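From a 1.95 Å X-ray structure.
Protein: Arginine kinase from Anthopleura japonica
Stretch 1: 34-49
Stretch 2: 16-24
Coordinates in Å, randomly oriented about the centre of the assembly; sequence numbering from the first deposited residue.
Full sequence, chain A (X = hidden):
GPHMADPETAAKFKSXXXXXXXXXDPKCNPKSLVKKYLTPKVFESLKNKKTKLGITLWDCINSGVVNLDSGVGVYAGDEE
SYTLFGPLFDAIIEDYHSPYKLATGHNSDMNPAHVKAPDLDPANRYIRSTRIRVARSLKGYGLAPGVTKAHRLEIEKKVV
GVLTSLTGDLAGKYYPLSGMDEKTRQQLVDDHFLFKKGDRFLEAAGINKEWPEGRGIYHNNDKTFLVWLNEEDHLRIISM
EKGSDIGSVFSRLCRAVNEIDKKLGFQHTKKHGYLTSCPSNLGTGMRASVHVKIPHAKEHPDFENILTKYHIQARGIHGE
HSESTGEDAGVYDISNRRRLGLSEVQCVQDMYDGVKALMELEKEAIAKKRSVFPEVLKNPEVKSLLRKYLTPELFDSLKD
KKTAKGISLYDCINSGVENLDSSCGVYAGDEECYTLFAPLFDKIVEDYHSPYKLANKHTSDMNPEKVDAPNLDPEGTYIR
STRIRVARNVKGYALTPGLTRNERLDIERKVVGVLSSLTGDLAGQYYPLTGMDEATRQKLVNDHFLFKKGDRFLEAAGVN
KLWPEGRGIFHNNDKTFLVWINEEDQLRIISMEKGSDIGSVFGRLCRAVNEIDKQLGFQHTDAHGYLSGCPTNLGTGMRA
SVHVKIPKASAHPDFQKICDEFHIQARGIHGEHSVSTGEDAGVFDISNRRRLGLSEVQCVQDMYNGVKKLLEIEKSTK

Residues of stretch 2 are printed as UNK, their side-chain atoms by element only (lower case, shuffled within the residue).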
ATOM      1  N   VAL A  34      26.657  20.400 -19.410  1.00 29.86           N
ATOM      2  CA  VAL A  34      27.461  20.281 -20.628  1.00 29.72           C
ATOM      3  C   VAL A  34      27.710  21.658 -21.254  1.00 29.12           C
ATOM      4  O   VAL A  34      28.805  21.936 -21.749  1.00 26.84           O
ATOM      5  CB  VAL A  34      26.860  19.289 -21.663  1.00 22.21           C
ATOM      6  CG1 VAL A  34      25.514  19.779 -22.184  1.00 25.06           C
ATOM      7  CG2 VAL A  34      27.836  19.080 -22.822  1.00 21.69           C
ATOM      8  N   LYS A  35      26.702  22.525 -21.216  1.00 33.03           N
ATOM      9  CA  LYS A  35      26.861  23.889 -21.708  1.00 34.43           C
ATOM     10  C   LYS A  35      27.886  24.614 -20.849  1.00 33.92           C
ATOM     11  O   LYS A  35      28.744  25.345 -21.351  1.00 31.02           O
ATOM     12  CB  LYS A  35      25.529  24.644 -21.664  1.00 37.06           C
ATOM     13  CG  LYS A  35      25.695  26.159 -21.548  1.00 40.76           C
ATOM     14  CD  LYS A  35      24.451  26.903 -22.000  1.00 42.56           C
ATOM     15  CE  LYS A  35      24.766  28.366 -22.292  1.00 42.76           C
ATOM     16  NZ  LYS A  35      23.691  29.000 -23.107  1.00 44.76           N
ATOM     17  N   LYS A  36      27.788  24.390 -19.544  1.00 33.72           N
ATOM     18  CA  LYS A  36      28.640  25.061 -18.576  1.00 37.06           C
ATOM     19  C   LYS A  36      30.118  24.664 -18.714  1.00 36.15           C
ATOM     20  O   LYS A  36      31.014  25.487 -18.505  1.00 37.20           O
ATOM     21  CB  LYS A  36      28.130  24.786 -17.156  1.00 39.92           C
ATOM     22  CG  LYS A  36      28.804  25.619 -16.079  1.00 45.09           C
ATOM     23  CD  LYS A  36      28.200  25.368 -14.700  1.00 45.29           C
ATOM     24  CE  LYS A  36      26.754  25.829 -14.618  1.00 45.53           C
ATOM     25  NZ  LYS A  36      26.214  25.743 -13.226  1.00 44.10           N
ATOM     26  N   TYR A  37      30.377  23.415 -19.088  1.00 33.20           N
ATOM     27  CA  TYR A  37      31.752  22.916 -19.066  1.00 33.19           C
ATOM     28  C   TYR A  37      32.338  22.436 -20.394  1.00 31.55           C
ATOM     29  O   TYR A  37      33.543  22.189 -20.477  1.00 33.00           O
ATOM     30  CB  TYR A  37      31.898  21.841 -17.993  1.00 30.89           C
ATOM     31  CG  TYR A  37      31.584  22.372 -16.623  1.00 33.33           C
ATOM     32  CD1 TYR A  37      32.431  23.284 -16.010  1.00 32.64           C
ATOM     33  CD2 TYR A  37      30.433  21.981 -15.951  1.00 34.29           C
ATOM     34  CE1 TYR A  37      32.151  23.782 -14.761  1.00 35.65           C
ATOM     35  CE2 TYR A  37      30.142  22.474 -14.699  1.00 34.86           C
ATOM     36  CZ  TYR A  37      31.004  23.375 -14.110  1.00 35.15           C
ATOM     37  OH  TYR A  37      30.724  23.873 -12.863  1.00 35.80           O
ATOM     38  N   LEU A  38      31.509  22.293 -21.423  1.00 27.42           N
ATOM     39  CA  LEU A  38      32.061  22.063 -22.750  1.00 27.31           C
ATOM     40  C   LEU A  38      32.360  23.406 -23.405  1.00 30.05           C
ATOM     41  O   LEU A  38      31.533  23.954 -24.138  1.00 30.95           O
ATOM     42  CB  LEU A  38      31.134  21.241 -23.638  1.00 26.51           C
ATOM     43  CG  LEU A  38      31.768  20.886 -24.993  1.00 30.52           C
ATOM     44  CD1 LEU A  38      32.721  19.715 -24.858  1.00 28.52           C
ATOM     45  CD2 LEU A  38      30.705  20.602 -26.025  1.00 30.24           C
ATOM     46  N   THR A  39      33.543  23.935 -23.108  1.00 31.57           N
ATOM     47  CA  THR A  39      34.021  25.179 -23.689  1.00 32.69           C
ATOM     48  C   THR A  39      34.767  24.832 -24.979  1.00 33.57           C
ATOM     49  O   THR A  39      35.169  23.676 -25.162  1.00 31.22           O
ATOM     50  CB  THR A  39      34.933  25.928 -22.703  1.00 36.30           C
ATOM     51  OG1 THR A  39      36.093  25.137 -22.422  1.00 38.02           O
ATOM     52  CG2 THR A  39      34.188  26.220 -21.393  1.00 35.70           C
ATOM     53  N   PRO A  40      34.924  25.813 -25.892  1.00 34.57           N
ATOM     54  CA  PRO A  40      35.582  25.562 -27.182  1.00 34.17           C
ATOM     55  C   PRO A  40      36.961  24.927 -27.025  1.00 33.49           C
ATOM     56  O   PRO A  40      37.365  24.119 -27.860  1.00 34.78           O
ATOM     57  CB  PRO A  40      35.721  26.967 -27.773  1.00 35.11           C
ATOM     58  CG  PRO A  40      34.561  27.716 -27.216  1.00 33.86           C
ATOM     59  CD  PRO A  40      34.352  27.172 -25.822  1.00 34.33           C
ATOM     60  N   LYS A  41      37.668  25.286 -25.961  1.00 33.45           N
ATOM     61  CA  LYS A  41      38.999  24.744 -25.717  1.00 35.91           C
ATOM     62  C   LYS A  41      38.961  23.301 -25.208  1.00 36.78           C
ATOM     63  O   LYS A  41      39.798  22.474 -25.593  1.00 34.59           O
ATOM     64  CB  LYS A  41      39.771  25.638 -24.752  1.00 39.15           C
ATOM     65  CG  LYS A  41      40.223  26.959 -25.368  1.00 40.34           C
ATOM     66  CD  LYS A  41      41.061  26.721 -26.619  1.00 40.38           C
ATOM     67  CE  LYS A  41      41.702  28.014 -27.114  1.00 40.85           C
ATOM     68  NZ  LYS A  41      42.694  27.771 -28.205  1.00 39.30           N
ATOM     69  N   VAL A  42      37.998  23.009 -24.334  1.00 33.92           N
ATOM     70  CA  VAL A  42      37.749  21.637 -23.904  1.00 31.05           C
ATOM     71  C   VAL A  42      37.422  20.800 -25.129  1.00 28.85           C
ATOM     72  O   VAL A  42      37.951  19.699 -25.291  1.00 29.80           O
ATOM     73  CB  VAL A  42      36.600  21.539 -22.878  1.00 30.86           C
ATOM     74  CG1 VAL A  42      36.234  20.081 -22.612  1.00 29.30           C
ATOM     75  CG2 VAL A  42      36.990  22.212 -21.579  1.00 31.17           C
ATOM     76  N   PHE A  43      36.568  21.333 -26.001  1.00 28.01           N
ATOM     77  CA  PHE A  43      36.198  20.634 -27.230  1.00 31.03           C
ATOM     78  C   PHE A  43      37.411  20.385 -28.133  1.00 31.93           C
ATOM     79  O   PHE A  43      37.625  19.260 -28.595  1.00 32.49           O
ATOM     80  CB  PHE A  43      35.111  21.389 -28.009  1.00 31.58           C
ATOM     81  CG  PHE A  43      34.538  20.596 -29.155  1.00 30.80           C
ATOM     82  CD1 PHE A  43      33.510  19.691 -28.934  1.00 28.96           C
ATOM     83  CD2 PHE A  43      35.041  20.737 -30.444  1.00 31.26           C
ATOM     84  CE1 PHE A  43      32.983  18.945 -29.975  1.00 27.65           C
ATOM     85  CE2 PHE A  43      34.523  19.990 -31.494  1.00 30.68           C
ATOM     86  CZ  PHE A  43      33.491  19.093 -31.256  1.00 29.70           C
ATOM     87  N   GLU A  44      38.190  21.434 -28.391  1.00 35.21           N
ATOM     88  CA  GLU A  44      39.389  21.321 -29.223  1.00 37.77           C
ATOM     89  C   GLU A  44      40.366  20.274 -28.692  1.00 34.83           C
ATOM     90  O   GLU A  44      40.898  19.463 -29.451  1.00 35.48           O
ATOM     91  CB  GLU A  44      40.104  22.673 -29.343  1.00 45.86           C
ATOM     92  CG  GLU A  44      39.546  23.599 -30.420  1.00 53.16           C
ATOM     93  CD  GLU A  44      40.389  24.852 -30.618  1.00 62.66           C
ATOM     94  OE1 GLU A  44      41.455  24.974 -29.975  1.00 64.59           O
ATOM     95  OE2 GLU A  44      39.981  25.721 -31.421  1.00 66.31           O
ATOM     96  N   SER A  45      40.591  20.293 -27.383  1.00 33.10           N
ATOM     97  CA  SER A  45      41.554  19.398 -26.745  1.00 35.42           C
ATOM     98  C   SER A  45      41.160  17.919 -26.826  1.00 32.42           C
ATOM     99  O   SER A  45      42.024  17.039 -26.841  1.00 34.08           O
ATOM    100  CB  SER A  45      41.738  19.804 -25.278  1.00 41.49           C
ATOM    101  OG  SER A  45      42.557  18.884 -24.582  1.00 44.38           O
ATOM    102  N   LEU A  46      39.856  17.653 -26.890  1.00 27.74           N
ATOM    103  CA  LEU A  46      39.339  16.295 -26.727  1.00 26.97           C
ATOM    104  C   LEU A  46      38.636  15.711 -27.960  1.00 24.91           C
ATOM    105  O   LEU A  46      38.329  14.520 -27.987  1.00 27.20           O
ATOM    106  CB  LEU A  46      38.381  16.242 -25.530  1.00 27.04           C
ATOM    107  CG  LEU A  46      38.952  16.542 -24.146  1.00 22.94           C
ATOM    108  CD1 LEU A  46      37.857  16.456 -23.096  1.00 22.15           C
ATOM    109  CD2 LEU A  46      40.080  15.577 -23.817  1.00 23.28           C
ATOM    110  N   LYS A  47      38.387  16.532 -28.978  1.00 27.37           N
ATOM    111  CA  LYS A  47      37.549  16.106 -30.108  1.00 30.31           C
ATOM    112  C   LYS A  47      38.113  14.962 -30.962  1.00 28.74           C
ATOM    113  O   LYS A  47      37.369  14.325 -31.714  1.00 28.39           O
ATOM    114  CB  LYS A  47      37.195  17.296 -31.004  1.00 32.33           C
ATOM    115  CG  LYS A  47      38.378  17.872 -31.765  1.00 35.01           C
ATOM    116  CD  LYS A  47      37.977  19.138 -32.505  1.00 34.68           C
ATOM    117  CE  LYS A  47      39.051  19.552 -33.497  1.00 40.37           C
ATOM    118  NZ  LYS A  47      38.714  20.841 -34.161  1.00 42.48           N
ATOM    119  N   ASN A  48      39.413  14.694 -30.848  1.00 28.12           N
ATOM    120  CA  ASN A  48      40.040  13.650 -31.661  1.00 29.98           C
ATOM    121  C   ASN A  48      40.384  12.373 -30.891  1.00 31.34           C
ATOM    122  O   ASN A  48      40.854  11.394 -31.478  1.00 32.62           O
ATOM    123  CB  ASN A  48      41.282  14.194 -32.375  1.00 30.68           C
ATOM    124  CG  ASN A  48      40.945  15.265 -33.396  1.00 34.95           C
ATOM    125  OD1 ASN A  48      39.972  15.144 -34.141  1.00 35.93           O
ATOM    126  ND2 ASN A  48      41.743  16.328 -33.428  1.00 36.19           N
ATOM    127  N   LYS A  49      40.144  12.388 -29.581  1.00 27.90           N
ATOM    128  CA  LYS A  49      40.439  11.238 -28.729  1.00 26.40           C
ATOM    129  C   LYS A  49      39.316  10.204 -28.763  1.00 25.80           C
ATOM    130  O   LYS A  49      38.133  10.559 -28.798  1.00 28.02           O
ATOM    131  CB  LYS A  49      40.676  11.686 -27.284  1.00 29.40           C
ATOM    132  CG  LYS A  49      41.730  12.775 -27.151  1.00 34.12           C
ATOM    133  CD  LYS A  49      42.239  12.889 -25.721  1.00 35.58           C
ATOM    134  CE  LYS A  49      43.302  13.979 -25.611  1.00 37.19           C
ATOM    135  NZ  LYS A  49      43.845  14.076 -24.227  1.00 39.07           N
ATOM    136  N   UNK A  16      30.564  16.697 -38.583  1.00 29.34           N
ATOM    137  CA  UNK A  16      31.710  17.542 -38.911  1.00 34.16           C
ATOM    138  C   UNK A  16      32.717  17.565 -37.773  1.00 29.99           C
ATOM    139  O   UNK A  16      33.801  18.145 -37.906  1.00 28.72           O
ATOM    140  c   UNK A  16      31.253  18.968 -39.223  1.00 41.31           C
ATOM    141  n   UNK A  16      28.185  22.036 -41.296  1.00 62.92           N
ATOM    142  c   UNK A  16      28.664  20.632 -41.129  1.00 59.34           C
ATOM    143  c   UNK A  16      30.590  19.116 -40.579  1.00 47.58           C
ATOM    144  c   UNK A  16      30.157  20.553 -40.829  1.00 54.43           C
ATOM    145  N   UNK A  17      32.345  16.931 -36.662  1.00 27.72           N
ATOM    146  CA  UNK A  17      33.151  16.935 -35.444  1.00 26.58           C
ATOM    147  C   UNK A  17      33.500  18.367 -35.038  1.00 29.11           C
ATOM    148  O   UNK A  17      34.635  18.666 -34.673  1.00 29.47           O
ATOM    149  o   UNK A  17      34.235  15.369 -33.349  1.00 23.28           O
ATOM    150  c   UNK A  17      34.973  15.573 -34.316  1.00 25.70           C
ATOM    151  n   UNK A  17      36.284  15.342 -34.280  1.00 25.10           N
ATOM    152  c   UNK A  17      34.418  16.096 -35.628  1.00 24.65           C
ATOM    153  N   UNK A  18      32.509  19.249 -35.129  1.00 29.23           N
ATOM    154  CA  UNK A  18      32.688  20.654 -34.805  1.00 31.52           C
ATOM    155  C   UNK A  18      32.013  20.964 -33.471  1.00 32.70           C
ATOM    156  O   UNK A  18      31.145  20.210 -33.018  1.00 30.44           O
ATOM    157  c   UNK A  18      32.115  21.524 -35.912  1.00 31.45           C
ATOM    158  N   UNK A  19      32.418  22.065 -32.841  1.00 32.18           N
ATOM    159  CA  UNK A  19      31.829  22.484 -31.574  1.00 31.01           C
ATOM    160  C   UNK A  19      30.319  22.634 -31.732  1.00 33.01           C
ATOM    161  O   UNK A  19      29.852  23.202 -32.717  1.00 31.61           O
ATOM    162  c   UNK A  19      31.015  25.129 -27.302  1.00 37.24           C
ATOM    163  c   UNK A  19      31.951  24.270 -29.771  1.00 34.60           C
ATOM    164  c   UNK A  19      30.408  25.572 -28.464  1.00 37.55           C
ATOM    165  c   UNK A  19      30.878  25.143 -29.689  1.00 35.89           C
ATOM    166  c   UNK A  19      32.550  23.830 -28.599  1.00 35.83           C
ATOM    167  c   UNK A  19      32.087  24.254 -27.367  1.00 36.59           C
ATOM    168  c   UNK A  19      32.452  23.802 -31.106  1.00 34.48           C
ATOM    169  N   UNK A  20      29.546  22.101 -30.774  1.00 34.72           N
ATOM    170  CA  UNK A  20      28.089  22.190 -30.911  1.00 36.23           C
ATOM    171  C   UNK A  20      27.571  23.599 -30.611  1.00 40.43           C
ATOM    172  O   UNK A  20      27.281  23.917 -29.452  1.00 39.36           O
ATOM    173  c   UNK A  20      29.950  21.391 -29.546  1.00 33.31           C
ATOM    174  c   UNK A  20      28.638  21.161 -28.826  1.00 31.58           C
ATOM    175  c   UNK A  20      27.576  21.190 -29.867  1.00 31.81           C
ATOM    176  N   UNK A  21      27.463  24.424 -31.653  1.00 44.00           N
ATOM    177  CA  UNK A  21      26.867  25.764 -31.555  1.00 45.70           C
ATOM    178  C   UNK A  21      25.536  25.874 -30.775  1.00 44.11           C
ATOM    179  O   UNK A  21      25.333  26.860 -30.063  1.00 44.23           O
ATOM    180  c   UNK A  21      26.694  26.396 -32.946  1.00 49.99           C
ATOM    181  o   UNK A  21      28.011  27.291 -34.721  1.00 53.10           O
ATOM    182  o   UNK A  21      28.980  27.082 -32.757  1.00 54.83           O
ATOM    183  c   UNK A  21      27.992  26.960 -33.514  1.00 53.25           C
ATOM    184  N   UNK A  22      24.619  24.887 -30.915  1.00 41.98           N
ATOM    185  CA  UNK A  22      23.354  24.988 -30.168  1.00 41.37           C
ATOM    186  C   UNK A  22      23.499  25.101 -28.647  1.00 39.36           C
ATOM    187  O   UNK A  22      22.520  25.422 -27.978  1.00 40.37           O
ATOM    188  c   UNK A  22      22.636  23.687 -30.530  1.00 40.63           C
ATOM    189  c   UNK A  22      24.562  23.800 -31.913  1.00 39.73           C
ATOM    190  c   UNK A  22      23.119  23.377 -31.894  1.00 39.88           C
ATOM    191  N   UNK A  23      24.685  24.844 -28.104  1.00 38.64           N
ATOM    192  CA  UNK A  23      24.903  25.075 -26.680  1.00 39.30           C
ATOM    193  C   UNK A  23      24.893  26.581 -26.397  1.00 43.10           C
ATOM    194  O   UNK A  23      24.647  27.016 -25.269  1.00 44.65           O
ATOM    195  c   UNK A  23      27.382  22.267 -25.544  1.00 29.16           C
ATOM    196  c   UNK A  23      26.178  22.883 -26.238  1.00 31.69           C
ATOM    197  c   UNK A  23      26.200  24.415 -26.205  1.00 34.80           C
ATOM    198  c   UNK A  23      24.894  22.358 -25.621  1.00 32.39           C
ATOM    199  N   UNK A  24      25.148  27.364 -27.443  1.00 43.59           N
ATOM    200  CA  UNK A  24      25.028  28.815 -27.385  1.00 48.00           C
ATOM    201  C   UNK A  24      23.656  29.288 -27.869  1.00 51.19           C
ATOM    202  O   UNK A  24      23.453  30.478 -28.122  1.00 52.00           O
ATOM    203  n   UNK A  24      28.464  28.914 -28.587  1.00 43.37           N
ATOM    204  c   UNK A  24      27.524  29.183 -27.683  1.00 45.49           C
ATOM    205  c   UNK A  24      26.132  29.475 -28.217  1.00 47.37           C
ATOM    206  o   UNK A  24      27.751  29.194 -26.475  1.00 44.99           O
TER
HETATM  207  O   HOH W   1      34.521  14.019 -30.781  1.00 22.76           O
HETATM  208  O   HOH W   2      38.553  16.810 -36.276  1.00 46.97           O

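Position 16 carries four carbons in a row ending in a nitrogen, an unbranched chain that reaches nothing on stretch 1: Lys-16. Position 17 has two side-chain carbons, the second bearing one oxygen and one nitrogen. The nitrogen lies 3.0 Å from Lys-47 O in an almost straight hydrogen bond, so the group is an amide and the residue Asn-17. Its positive phi closes a Schellman motif, and the turned backbone places Asn-17 O 3.4 Å from Phe-43 CE2, at the ring edge. Water 1 lies 2.9 Å from Asn-17 OD1 and 3.0 Å from Lys-47 O, linking the two residues a second time.

Position 18 has a single carbon, CB, pointing away from stretch 1: Ala-18. Contact here is left to the backbone, with Ala-18 O 3.1 Å from Phe-43 CZ.

Position 19 shows one carbon followed by a six-carbon ring with no heteroatom, a ring carbon lying 3.3 Å from Leu-38 O, near the ring plane: Phe-19. Its CA sits over the face of the Phe-43 ring, 3.7 Å from the centroid, while its own ring turns an edge toward that face, planes at 82°. The carbon near Leu-38 O is Phe-19 CE2, which also comes within 4.0 Å of Pro-40 CD.

Position 20 has three carbons closing a ring onto the backbone nitrogen, one of them 3.5 Å from Leu-38 CD2: Pro-20. That carbon is CG, and Pro-20 CD lies 3.9 Å from Phe-43 CE1.

Position 21, two carbons with two oxygens on the second, is Asp-21; position 22, another ring closed on nitrogen, is Pro-22. Neither touches stretch 1, but both belong to the short 3-10 segment that carries position 23.

Position 23 has four carbons forked at the second, pointing toward stretch 1, one tip 3.7 Å from Leu-38 CD2: Leu-23. The same tip, Leu-23 CD1, lies 4.2 Å from Val-34 CG2, while Leu-23 O accepts a hydrogen bond from Lys-35 NZ at 3.1 Å.

Position 24, two carbons with an oxygen and a nitrogen on the second, is Asn-24, whose CB points away; its backbone N bonds to Asp-21 O at 2.7 Å.

The rule is an apolar middle held by polar ends. Phe-19, Pro-20 and Leu-23 pack along Val-34, Leu-38 and Phe-43, side chains from two helices and the turn between them. At one end an asparagine amide reads a backbone carbonyl; at the other, a lysine ammonium group does the same in the reverse direction. Both bonds pair a side chain with a main-chain carbonyl, so neither reads the acceptor's side chain; Leu-23 still packs its own in the apolar middle.

Stretch 2, residues 16-24: KNAFPDPLN
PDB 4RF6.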